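Beta-lactamase domain protein (Burkholderia ambifaria, PDB 5I0P) binds two zinc ions in a metallo-beta-lactamase fold and is probably a metal-dependent hydrolase whose substrate is not established. Local coordinates at residues Arg38-Pro43 and Thr80-Ile85. Residues are numbered along the deposited sequence; the frame is centred on the assembly and turned at random.
Sequences RWLRMP and THWEQI
The terminal methyl of M42 rests squarely on the pyrrole half of the W82 indole, with CE of M42 3.6 Å from the centroid of the five-membered ring of W82 and almost on its normal, a CH-pi contact. A bend in the methionine chain at chi2 (-64°) helps bring this end to the helix, although the side chain leaves the backbone across the direction of the helix. L40 meets the same indole face farther along: its CD2 sits above the outer rim of the six-membered ring, 3.3 Å from CH2 of W82, so two residues that alternate on the strand share one aromatic surface. The indole NE1 is hydrogen-bonded to the backbone O of C71. I85, one helical turn after H81, reaches the same cluster with CD1, which lies 4.2 Å from CD2 of L40. On the other flank of the methionine, SD of M42 lies 3.7 Å from CB of H81, at the edge of the imidazole rather than over its face. P43 extends this edge contact, its CD approaching CD2 of H81 at 3.8 Å near the ring plane. The strand and helix segments run nearly antiparallel, at 156°, with their axes 10.0 Å apart. Helix 76-88 thus packs on strand 37-43 through apolar and Met-aromatic contacts, a helix-on-sheet layer of the αββα sandwich characteristic of the metallo-beta-lactamase superfamily.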
ATOM      1  N   ARG A  38       5.453 -11.953 -13.571  1.00 36.42           N
ATOM      2  CA  ARG A  38       6.316 -10.946 -14.178  1.00 36.35           C
ATOM      3  C   ARG A  38       6.265  -9.630 -13.410  1.00 36.07           C
ATOM      4  O   ARG A  38       5.203  -9.203 -12.930  1.00 36.16           O
ATOM      5  CB  ARG A  38       5.931 -10.729 -15.625  1.00 33.48           C
ATOM      6  CG  ARG A  38       6.206 -11.942 -16.505  1.00 36.91           C
ATOM      7  CD  ARG A  38       6.086 -11.528 -17.965  1.00 43.05           C
ATOM      8  NE  ARG A  38       6.199 -12.621 -18.923  1.00 55.07           N
ATOM      9  CZ  ARG A  38       5.907 -12.473 -20.215  1.00 61.05           C
ATOM     10  NH1 ARG A  38       5.499 -11.284 -20.654  1.00 71.62           N
ATOM     11  NH2 ARG A  38       6.007 -13.488 -21.066  1.00 47.89           N
ATOM     12  N   TRP A  39       7.436  -9.028 -13.265  1.00 38.25           N
ATOM     13  CA  TRP A  39       7.660  -7.806 -12.494  1.00 30.38           C
ATOM     14  C   TRP A  39       7.817  -6.644 -13.469  1.00 30.11           C
ATOM     15  O   TRP A  39       8.640  -6.700 -14.385  1.00 33.49           O
ATOM     16  CB  TRP A  39       8.900  -7.996 -11.613  1.00 25.41           C
ATOM     17  CG  TRP A  39       9.455  -6.777 -10.892  1.00 29.98           C
ATOM     18  CD1 TRP A  39       8.806  -5.613 -10.596  1.00 27.72           C
ATOM     19  CD2 TRP A  39      10.791  -6.626 -10.387  1.00 27.05           C
ATOM     20  NE1 TRP A  39       9.644  -4.752  -9.944  1.00 27.76           N
ATOM     21  CE2 TRP A  39      10.871  -5.340  -9.801  1.00 31.54           C
ATOM     22  CE3 TRP A  39      11.930  -7.451 -10.385  1.00 25.60           C
ATOM     23  CZ2 TRP A  39      12.050  -4.853  -9.200  1.00 23.84           C
ATOM     24  CZ3 TRP A  39      13.087  -6.983  -9.797  1.00 25.61           C
ATOM     25  CH2 TRP A  39      13.141  -5.684  -9.219  1.00 24.75           C
ATOM     26  N   LEU A  40       6.995  -5.623 -13.308  1.00 25.11           N
ATOM     27  CA  LEU A  40       7.142  -4.366 -14.017  1.00 25.41           C
ATOM     28  C   LEU A  40       7.489  -3.291 -13.002  1.00 24.32           C
ATOM     29  O   LEU A  40       7.057  -3.353 -11.838  1.00 26.85           O
ATOM     30  CB  LEU A  40       5.865  -3.920 -14.706  1.00 42.23           C
ATOM     31  CG  LEU A  40       4.736  -4.652 -15.413  1.00 50.19           C
ATOM     32  CD1 LEU A  40       4.178  -5.898 -14.725  1.00 46.28           C
ATOM     33  CD2 LEU A  40       3.677  -3.582 -15.459  1.00 50.22           C
ATOM     34  N   ARG A  41       8.215  -2.268 -13.444  1.00 25.07           N
ATOM     35  CA  ARG A  41       8.504  -1.143 -12.558  1.00 28.47           C
ATOM     36  C   ARG A  41       8.149   0.156 -13.253  1.00 26.58           C
ATOM     37  O   ARG A  41       8.598   0.407 -14.371  1.00 28.67           O
ATOM     38  CB  ARG A  41       9.971  -1.119 -12.104  1.00 33.65           C
ATOM     39  CG  ARG A  41      10.321   0.136 -11.324  1.00 40.45           C
ATOM     40  CD  ARG A  41      11.782   0.133 -10.839  1.00 43.93           C
ATOM     41  NE  ARG A  41      11.796  -0.698  -9.663  1.00 44.68           N
ATOM     42  CZ  ARG A  41      12.260  -0.371  -8.470  1.00 33.90           C
ATOM     43  NH1 ARG A  41      12.828   0.802  -8.232  1.00 29.70           N
ATOM     44  NH2 ARG A  41      12.142  -1.263  -7.506  1.00 36.10           N
ATOM     45  N   MET A  42       7.325   0.968 -12.605  1.00 28.51           N
ATOM     46  CA  MET A  42       6.878   2.215 -13.195  1.00 24.77           C
ATOM     47  C   MET A  42       7.484   3.427 -12.475  1.00 30.18           C
ATOM     48  O   MET A  42       7.618   3.431 -11.245  1.00 25.20           O
ATOM     49  CB  MET A  42       5.350   2.314 -13.153  1.00 25.38           C
ATOM     50  CG  MET A  42       4.621   1.305 -14.111  1.00 26.82           C
ATOM     51  SD  MET A  42       4.999   1.654 -15.872  1.00 35.73           S
ATOM     52  CE  MET A  42       3.696   0.578 -16.551  1.00 26.45           C
ATOM     53  N   PRO A  43       7.868   4.463 -13.211  1.00 31.16           N
ATOM     54  CA  PRO A  43       8.360   5.683 -12.559  1.00 31.19           C
ATOM     55  C   PRO A  43       7.235   6.452 -11.891  1.00 34.62           C
ATOM     56  O   PRO A  43       6.106   6.490 -12.383  1.00 38.19           O
ATOM     57  CB  PRO A  43       8.934   6.490 -13.721  1.00 27.17           C
ATOM     58  CG  PRO A  43       8.060   6.073 -14.890  1.00 36.60           C
ATOM     59  CD  PRO A  43       7.843   4.589 -14.678  1.00 31.62           C
ATOM     60  N   THR A  80       2.385   5.356 -21.397  1.00 45.38           N
ATOM     61  CA  THR A  80       3.245   5.009 -22.517  1.00 41.64           C
ATOM     62  C   THR A  80       3.920   3.666 -22.279  1.00 43.27           C
ATOM     63  O   THR A  80       4.042   2.852 -23.208  1.00 44.87           O
ATOM     64  CB  THR A  80       4.309   6.105 -22.721  1.00 45.06           C
ATOM     65  OG1 THR A  80       3.687   7.366 -23.005  1.00 41.14           O
ATOM     66  CG2 THR A  80       5.249   5.745 -23.907  1.00 38.10           C
ATOM     67  N   HIS A  81       4.385   3.423 -21.040  1.00 36.80           N
ATOM     68  CA  HIS A  81       5.051   2.160 -20.734  1.00 37.03           C
ATOM     69  C   HIS A  81       4.064   0.985 -20.736  1.00 38.92           C
ATOM     70  O   HIS A  81       4.404  -0.121 -21.180  1.00 44.17           O
ATOM     71  CB  HIS A  81       5.785   2.266 -19.397  1.00 30.94           C
ATOM     72  CG  HIS A  81       6.933   3.236 -19.399  1.00 34.50           C
ATOM     73  ND1 HIS A  81       7.642   3.558 -20.540  1.00 42.34           N
ATOM     74  CD2 HIS A  81       7.507   3.943 -18.393  1.00 35.19           C
ATOM     75  CE1 HIS A  81       8.593   4.424 -20.235  1.00 40.12           C
ATOM     76  NE2 HIS A  81       8.541   4.668 -18.940  1.00 39.08           N
ATOM     77  N   TRP A  82       2.836   1.200 -20.266  1.00 32.86           N
ATOM     78  CA  TRP A  82       1.826   0.151 -20.374  1.00 30.83           C
ATOM     79  C   TRP A  82       1.572  -0.199 -21.835  1.00 38.11           C
ATOM     80  O   TRP A  82       1.526  -1.384 -22.204  1.00 38.22           O
ATOM     81  CB  TRP A  82       0.522   0.590 -19.710  1.00 33.16           C
ATOM     82  CG  TRP A  82       0.344   0.172 -18.294  1.00 30.61           C
ATOM     83  CD1 TRP A  82       0.054   0.986 -17.239  1.00 26.71           C
ATOM     84  CD2 TRP A  82       0.423  -1.162 -17.768  1.00 29.33           C
ATOM     85  NE1 TRP A  82      -0.052   0.243 -16.086  1.00 29.41           N
ATOM     86  CE2 TRP A  82       0.178  -1.076 -16.377  1.00 28.02           C
ATOM     87  CE3 TRP A  82       0.699  -2.420 -18.331  1.00 32.49           C
ATOM     88  CZ2 TRP A  82       0.157  -2.204 -15.542  1.00 25.07           C
ATOM     89  CZ3 TRP A  82       0.694  -3.542 -17.501  1.00 31.09           C
ATOM     90  CH2 TRP A  82       0.426  -3.420 -16.117  1.00 27.80           C
ATOM     91  N   GLU A  83       1.418   0.826 -22.688  1.00 35.73           N
ATOM     92  CA  GLU A  83       1.200   0.560 -24.111  1.00 41.81           C
ATOM     93  C   GLU A  83       2.338  -0.243 -24.706  1.00 41.67           C
ATOM     94  O   GLU A  83       2.102  -1.128 -25.532  1.00 49.91           O
ATOM     95  CB  GLU A  83       1.002   1.854 -24.893  1.00 37.63           C
ATOM     96  CG  GLU A  83      -0.412   2.418 -24.743  1.00 50.00           C
ATOM     97  CD  GLU A  83      -1.473   1.474 -25.286  1.00 47.75           C
ATOM     98  OE1 GLU A  83      -2.532   1.373 -24.671  1.00 48.39           O
ATOM     99  OE2 GLU A  83      -1.236   0.812 -26.318  1.00 53.81           O
ATOM    100  N   GLN A  84       3.570   0.022 -24.269  1.00 39.57           N
ATOM    101  CA  GLN A  84       4.707  -0.760 -24.729  1.00 41.71           C
ATOM    102  C   GLN A  84       4.644  -2.192 -24.212  1.00 42.23           C
ATOM    103  O   GLN A  84       4.990  -3.136 -24.936  1.00 45.67           O
ATOM    104  CB  GLN A  84       6.010  -0.097 -24.295  1.00 51.50           C
ATOM    105  CG  GLN A  84       6.425   1.084 -25.155  1.00 67.09           C
ATOM    106  CD  GLN A  84       7.512   1.939 -24.509  1.00 77.71           C
ATOM    107  OE1 GLN A  84       7.968   1.676 -23.381  1.00 84.23           O
ATOM    108  NE2 GLN A  84       7.920   2.987 -25.223  1.00 73.05           N
ATOM    109  N   ILE A  85       4.200  -2.384 -22.969  1.00 40.44           N
ATOM    110  CA  ILE A  85       4.084  -3.746 -22.456  1.00 40.33           C
ATOM    111  C   ILE A  85       2.968  -4.496 -23.169  1.00 44.53           C
ATOM    112  O   ILE A  85       3.093  -5.695 -23.455  1.00 39.80           O
ATOM    113  CB  ILE A  85       3.885  -3.734 -20.935  1.00 36.01           C
ATOM    114  CG1 ILE A  85       5.245  -3.593 -20.226  1.00 31.89           C
ATOM    115  CG2 ILE A  85       3.058  -4.970 -20.483  1.00 32.17           C
ATOM    116  CD1 ILE A  85       5.279  -2.550 -19.162  1.00 34.56           C
TER